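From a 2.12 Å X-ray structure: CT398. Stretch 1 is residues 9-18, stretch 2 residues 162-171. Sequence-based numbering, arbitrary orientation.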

ATOM      1  N   GLN A   9       8.819  -8.561 -41.576  1.00 38.03           N
ATOM      2  CA  GLN A   9       9.119  -9.736 -40.764  1.00 39.52           C
ATOM      3  C   GLN A   9       9.934  -9.351 -39.529  1.00 41.26           C
ATOM      4  O   GLN A   9       9.706  -9.877 -38.420  1.00 38.03           O
ATOM      5  CB  GLN A   9       9.859 -10.764 -41.627  1.00 39.25           C
ATOM      6  CG  GLN A   9       9.799 -12.209 -41.094  1.00 44.74           C
ATOM      7  CD  GLN A   9      10.467 -13.240 -42.047  1.00 71.12           C
ATOM      8  OE1 GLN A   9      10.818 -12.927 -43.195  1.00 65.18           O
ATOM      9  NE2 GLN A   9      10.629 -14.471 -41.559  1.00 71.91           N
ATOM     10  N   SER A  10      10.852  -8.393 -39.686  1.00 38.44           N
ATOM     11  CA  SER A  10      11.725  -8.018 -38.581  1.00 38.70           C
ATOM     12  C   SER A  10      10.982  -7.222 -37.498  1.00 37.76           C
ATOM     13  O   SER A  10      11.162  -7.483 -36.313  1.00 37.41           O
ATOM     14  CB  SER A  10      12.912  -7.220 -39.092  1.00 40.05           C
ATOM     15  OG  SER A  10      13.768  -6.867 -38.030  1.00 46.74           O
ATOM     16  N   ILE A  11      10.198  -6.215 -37.890  1.00 37.55           N
ATOM     17  CA  ILE A  11       9.408  -5.448 -36.933  1.00 36.83           C
ATOM     18  C   ILE A  11       8.318  -6.314 -36.324  1.00 35.75           C
ATOM     19  O   ILE A  11       7.957  -6.137 -35.162  1.00 35.10           O
ATOM     20  CB  ILE A  11       8.799  -4.209 -37.607  1.00 37.28           C
ATOM     21  CG1 ILE A  11       8.524  -3.117 -36.578  1.00 37.17           C
ATOM     22  CG2 ILE A  11       7.496  -4.583 -38.317  1.00 36.88           C
ATOM     23  CD1 ILE A  11       9.736  -2.557 -35.912  1.00 37.87           C
ATOM     24  N   LEU A  12       7.759  -7.248 -37.089  1.00 35.70           N
ATOM     25  CA  LEU A  12       6.782  -8.146 -36.501  1.00 35.06           C
ATOM     26  C   LEU A  12       7.391  -8.915 -35.337  1.00 34.84           C
ATOM     27  O   LEU A  12       6.760  -9.058 -34.282  1.00 39.12           O
ATOM     28  CB  LEU A  12       6.180  -9.065 -37.573  1.00 35.41           C
ATOM     29  CG  LEU A  12       5.120  -8.320 -38.421  1.00 35.60           C
ATOM     30  CD1 LEU A  12       4.675  -9.089 -39.654  1.00 38.43           C
ATOM     31  CD2 LEU A  12       3.876  -7.955 -37.567  1.00 35.17           C
ATOM     32  N   ALA A  13       8.636  -9.364 -35.481  1.00 35.52           N
ATOM     33  CA  ALA A  13       9.245 -10.155 -34.414  1.00 35.65           C
ATOM     34  C   ALA A  13       9.627  -9.284 -33.228  1.00 37.99           C
ATOM     35  O   ALA A  13       9.549  -9.736 -32.074  1.00 38.95           O
ATOM     36  CB  ALA A  13      10.476 -10.907 -34.929  1.00 36.86           C
ATOM     37  N   ILE A  14      10.050  -8.044 -33.485  1.00 35.52           N
ATOM     38  CA  ILE A  14      10.266  -7.105 -32.386  1.00 35.27           C
ATOM     39  C   ILE A  14       8.954  -6.817 -31.676  1.00 34.12           C
ATOM     40  O   ILE A  14       8.906  -6.676 -30.444  1.00 33.78           O
ATOM     41  CB  ILE A  14      10.907  -5.823 -32.929  1.00 37.47           C
ATOM     42  CG1 ILE A  14      12.341  -6.140 -33.368  1.00 37.51           C
ATOM     43  CG2 ILE A  14      10.822  -4.710 -31.917  1.00 35.91           C
ATOM     44  CD1 ILE A  14      12.913  -5.147 -34.264  1.00 38.66           C
ATOM     45  N   GLN A  15       7.873  -6.717 -32.446  1.00 33.84           N
ATOM     46  CA  GLN A  15       6.577  -6.408 -31.872  1.00 33.09           C
ATOM     47  C   GLN A  15       6.136  -7.498 -30.896  1.00 32.54           C
ATOM     48  O   GLN A  15       5.516  -7.200 -29.868  1.00 31.95           O
ATOM     49  CB  GLN A  15       5.554  -6.216 -32.979  1.00 33.30           C
ATOM     50  CG  GLN A  15       4.253  -5.736 -32.502  1.00 32.96           C
ATOM     51  CD  GLN A  15       3.299  -5.474 -33.617  1.00 33.54           C
ATOM     52  OE1 GLN A  15       2.813  -4.363 -33.778  1.00 33.95           O
ATOM     53  NE2 GLN A  15       3.029  -6.505 -34.417  1.00 33.79           N
ATOM     54  N   GLU A  16       6.457  -8.763 -31.183  1.00 33.37           N
ATOM     55  CA  GLU A  16       6.075  -9.824 -30.244  1.00 39.61           C
ATOM     56  C   GLU A  16       6.840  -9.703 -28.925  1.00 38.27           C
ATOM     57  O   GLU A  16       6.274  -9.947 -27.838  1.00 32.53           O
ATOM     58  CB  GLU A  16       6.262 -11.202 -30.883  1.00 42.23           C
ATOM     59  CG  GLU A  16       5.280 -11.466 -32.023  1.00 40.77           C
ATOM     60  CD  GLU A  16       3.822 -11.178 -31.611  1.00 39.38           C
ATOM     61  OE1 GLU A  16       3.313 -11.817 -30.655  1.00 36.36           O
ATOM     62  OE2 GLU A  16       3.183 -10.306 -32.254  1.00 35.35           O
ATOM     63  N   LEU A  17       8.110  -9.286 -28.988  1.00 33.02           N
ATOM     64  CA  LEU A  17       8.864  -9.042 -27.765  1.00 37.33           C
ATOM     65  C   LEU A  17       8.268  -7.876 -26.986  1.00 32.13           C
ATOM     66  O   LEU A  17       8.039  -7.979 -25.772  1.00 31.64           O
ATOM     67  CB  LEU A  17      10.335  -8.797 -28.089  1.00 36.98           C
ATOM     68  CG  LEU A  17      11.016  -9.961 -28.811  1.00 39.59           C
ATOM     69  CD1 LEU A  17      12.449  -9.590 -29.242  1.00 39.13           C
ATOM     70  CD2 LEU A  17      10.994 -11.241 -27.961  1.00 35.56           C
ATOM     71  N   ASP A  18       7.966  -6.777 -27.680  1.00 32.08           N
ATOM     72  CA  ASP A  18       7.379  -5.628 -27.004  1.00 31.53           C
ATOM     73  C   ASP A  18       6.040  -5.966 -26.331  1.00 30.69           C
ATOM     74  O   ASP A  18       5.758  -5.480 -25.223  1.00 30.17           O
ATOM     75  CB  ASP A  18       7.278  -4.448 -27.958  1.00 32.03           C
ATOM     76  CG  ASP A  18       8.633  -3.799 -28.199  1.00 48.98           C
ATOM     77  OD1 ASP A  18       9.423  -3.795 -27.236  1.00 54.35           O
ATOM     78  OD2 ASP A  18       8.920  -3.312 -29.328  1.00 36.00           O
ATOM     79  N   SER A 162      15.961 -10.829 -20.460  1.00 49.88           N
ATOM     80  CA  SER A 162      16.212 -11.625 -21.656  1.00 54.93           C
ATOM     81  C   SER A 162      15.494 -11.050 -22.880  1.00 55.03           C
ATOM     82  O   SER A 162      16.063 -11.004 -23.980  1.00 53.97           O
ATOM     83  CB  SER A 162      15.803 -13.078 -21.402  1.00 51.22           C
ATOM     84  OG  SER A 162      15.663 -13.779 -22.621  1.00 55.10           O
ATOM     85  N   LEU A 163      14.247 -10.595 -22.714  1.00 44.94           N
ATOM     86  CA  LEU A 163      13.514 -10.073 -23.862  1.00 44.10           C
ATOM     87  C   LEU A 163      14.082  -8.740 -24.321  1.00 47.78           C
ATOM     88  O   LEU A 163      13.987  -8.407 -25.511  1.00 51.17           O
ATOM     89  CB  LEU A 163      12.029  -9.932 -23.537  1.00 42.19           C
ATOM     90  CG  LEU A 163      11.281 -11.236 -23.247  1.00 45.68           C
ATOM     91  CD1 LEU A 163       9.935 -10.972 -22.573  1.00 54.10           C
ATOM     92  CD2 LEU A 163      11.097 -12.038 -24.519  1.00 43.53           C
ATOM     93  N   LEU A 164      14.679  -7.971 -23.403  1.00 42.48           N
ATOM     94  CA  LEU A 164      15.354  -6.738 -23.797  1.00 50.25           C
ATOM     95  C   LEU A 164      16.554  -7.030 -24.699  1.00 60.47           C
ATOM     96  O   LEU A 164      16.695  -6.443 -25.783  1.00 60.87           O
ATOM     97  CB  LEU A 164      15.794  -5.976 -22.556  1.00 49.79           C
ATOM     98  CG  LEU A 164      15.923  -4.462 -22.687  1.00 51.11           C
ATOM     99  CD1 LEU A 164      14.902  -3.882 -23.658  1.00 58.16           C
ATOM    100  CD2 LEU A 164      15.724  -3.865 -21.321  1.00 50.17           C
ATOM    101  N   SER A 165      17.429  -7.945 -24.271  1.00 62.50           N
ATOM    102  CA  SER A 165      18.620  -8.242 -25.054  1.00 60.79           C
ATOM    103  C   SER A 165      18.247  -8.820 -26.413  1.00 60.04           C
ATOM    104  O   SER A 165      18.916  -8.544 -27.416  1.00 64.11           O
ATOM    105  CB  SER A 165      19.517  -9.216 -24.290  1.00 67.58           C
ATOM    106  OG  SER A 165      19.028 -10.544 -24.380  1.00 71.67           O
ATOM    107  N   GLN A 166      17.196  -9.643 -26.461  1.00 51.66           N
ATOM    108  CA  GLN A 166      16.694 -10.129 -27.739  1.00 49.17           C
ATOM    109  C   GLN A 166      16.203  -8.975 -28.599  1.00 56.11           C
ATOM    110  O   GLN A 166      16.500  -8.915 -29.802  1.00 62.41           O
ATOM    111  CB  GLN A 166      15.557 -11.119 -27.520  1.00 46.05           C
ATOM    112  CG  GLN A 166      15.966 -12.446 -26.937  1.00 47.73           C
ATOM    113  CD  GLN A 166      14.760 -13.236 -26.466  1.00 50.88           C
ATOM    114  OE1 GLN A 166      13.818 -13.479 -27.235  1.00 43.98           O
ATOM    115  NE2 GLN A 166      14.766 -13.613 -25.192  1.00 56.89           N
ATOM    116  N   ARG A 167      15.436  -8.052 -27.999  1.00 56.11           N
ATOM    117  CA  ARG A 167      14.945  -6.905 -28.756  1.00 57.39           C
ATOM    118  C   ARG A 167      16.105  -6.133 -29.359  1.00 57.76           C
ATOM    119  O   ARG A 167      16.038  -5.687 -30.510  1.00 50.46           O
ATOM    120  CB  ARG A 167      14.092  -5.981 -27.879  1.00 46.12           C
ATOM    121  CG  ARG A 167      13.618  -4.726 -28.603  1.00 44.14           C
ATOM    122  CD  ARG A 167      12.672  -3.842 -27.793  1.00 46.77           C
ATOM    123  NE  ARG A 167      13.331  -2.614 -27.341  1.00 65.01           N
ATOM    124  CZ  ARG A 167      12.933  -1.862 -26.302  1.00 74.84           C
ATOM    125  NH1 ARG A 167      11.852  -2.182 -25.586  1.00 68.80           N
ATOM    126  NH2 ARG A 167      13.623  -0.771 -25.969  1.00 77.75           N
ATOM    127  N   THR A 168      17.194  -6.002 -28.602  1.00 61.09           N
ATOM    128  CA  THR A 168      18.331  -5.217 -29.059  1.00 64.44           C
ATOM    129  C   THR A 168      19.084  -5.898 -30.198  1.00 65.37           C
ATOM    130  O   THR A 168      19.598  -5.205 -31.080  1.00 69.08           O
ATOM    131  CB  THR A 168      19.245  -4.944 -27.873  1.00 63.60           C
ATOM    132  OG1 THR A 168      18.487  -4.282 -26.858  1.00 64.51           O
ATOM    133  CG2 THR A 168      20.423  -4.069 -28.293  1.00 67.06           C
ATOM    134  N   GLN A 169      19.169  -7.238 -30.199  1.00 70.04           N
ATOM    135  CA  GLN A 169      19.833  -7.950 -31.293  1.00 77.90           C
ATOM    136  C   GLN A 169      19.025  -7.911 -32.584  1.00 75.03           C
ATOM    137  O   GLN A 169      19.586  -8.155 -33.658  1.00 77.39           O
ATOM    138  CB  GLN A 169      20.134  -9.415 -30.919  1.00 82.30           C
ATOM    139  CG  GLN A 169      21.380  -9.642 -30.026  1.00 83.33           C
ATOM    140  CD  GLN A 169      22.692  -9.166 -30.660  1.00 84.02           C
ATOM    141  OE1 GLN A 169      22.773  -8.966 -31.871  1.00 88.39           O
ATOM    142  NE2 GLN A 169      23.721  -8.976 -29.831  1.00 79.90           N
ATOM    143  N   LEU A 170      17.725  -7.623 -32.509  1.00 68.06           N
ATOM    144  CA  LEU A 170      16.901  -7.535 -33.707  1.00 61.86           C
ATOM    145  C   LEU A 170      16.813  -6.112 -34.238  1.00 57.17           C
ATOM    146  O   LEU A 170      16.762  -5.913 -35.468  1.00 50.60           O
ATOM    147  CB  LEU A 170      15.493  -8.043 -33.402  1.00 60.90           C
ATOM    148  CG  LEU A 170      15.412  -9.494 -32.948  1.00 61.79           C
ATOM    149  CD1 LEU A 170      13.957  -9.878 -32.860  1.00 63.66           C
ATOM    150  CD2 LEU A 170      16.165 -10.412 -33.910  1.00 58.75           C
ATOM    151  N   LYS A 171      16.781  -5.130 -33.323  1.00 47.27           N
ATOM    152  CA  LYS A 171      16.815  -3.721 -33.704  1.00 51.80           C
ATOM    153  C   LYS A 171      18.029  -3.403 -34.564  1.00 56.27           C
ATOM    154  O   LYS A 171      17.985  -2.486 -35.393  1.00 63.94           O
ATOM    155  CB  LYS A 171      16.864  -2.828 -32.463  1.00 51.83           C
ATOM    156  CG  LYS A 171      15.503  -2.407 -31.886  1.00 59.48           C
ATOM    157  CD  LYS A 171      15.660  -1.452 -30.684  1.00 51.81           C
ATOM    158  CE  LYS A 171      16.462  -0.212 -31.087  1.00 51.62           C
ATOM    159  NZ  LYS A 171      16.256   0.929 -30.157  1.00 52.94           N
TER

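Residues 9-18 and 162-171 are both helical and pack antiparallel, with an angle of 165° between their N-to-C directions and a closest axial approach of 9.7 Å. In this antiparallel arrangement Ile14 lies across from Arg167 (CA to CA, 5.9 Å) and Leu17 across from Leu163 (CA to CA, 6.2 Å). Together the two segments bury 439 Å² against each other.

Leu17 is the center of the contact. Its CA-to-CB bond points toward the opposing helix, and its side chain sits as a knob among Leu163, Gln166, Arg167 and Leu170. The m,t rotamer (chi1 -60°, chi2 174°) divides the two methyl groups within this hole: Leu17 CD2 lies 3.5 Å from Leu163 CD2 and 3.7 Å from Gln166 OE1, whereas Leu17 CD1 lies 3.6 Å from the backbone Arg167 N and 3.9 Å from Leu170 CD1. Leu163 and Leu170 adopt the same m,t conformation, and both also project toward the partner helix, so that the knob meets methyl groups from residues two turns apart.

Leu170 extends the apolar surface toward the N-terminal part of the first segment. Leu170 CD1 approaches Ala13 CB at 4.2 Å, a looser contact than those at Leu17; the side chain of Ala13 is a single methyl. Ile14 leaves its helix sideways, but its m,t rotamer (chi1 -69°, chi2 162°) brings the end of the chain nearer to the partner. Ile14 CG1 thereby packs 3.7 Å from Leu170 CB, and Ile14 CD1 reaches to 4.0 Å from the backbone Lys171 N.

The polar component is a salt bridge between Asp18 and Arg167. Both CA-to-CB bonds point sideways. Arg167 is extended through chi1 and chi2 (177° and 175°), then turns at chi3, which at 107° lies between wells. Asp18, with chi1 in m, brings OD1 to 3.4 Å from Arg167 NH1; the associated hydrogen bond is weak, with an angle of 143° at the hydrogen, and the carboxylate oxygen approaches the guanidinium obliquely. Asp18 OD1 is slightly closer to the aliphatic Arg167 CD, at 3.3 Å, so the carboxylate packs against the arginine stem as well as its charged end. Asp18 OD2 is hydrogen-bonded elsewhere in the structure.

Gln166 points toward the first helix at CB, yet its amide turns back along its own helix: with chi3 at 55°, NE2 makes weak hydrogen bonds to Ser162 OG (2.7 Å) and Ser162 O (3.2 Å), while OE1 borders Leu17.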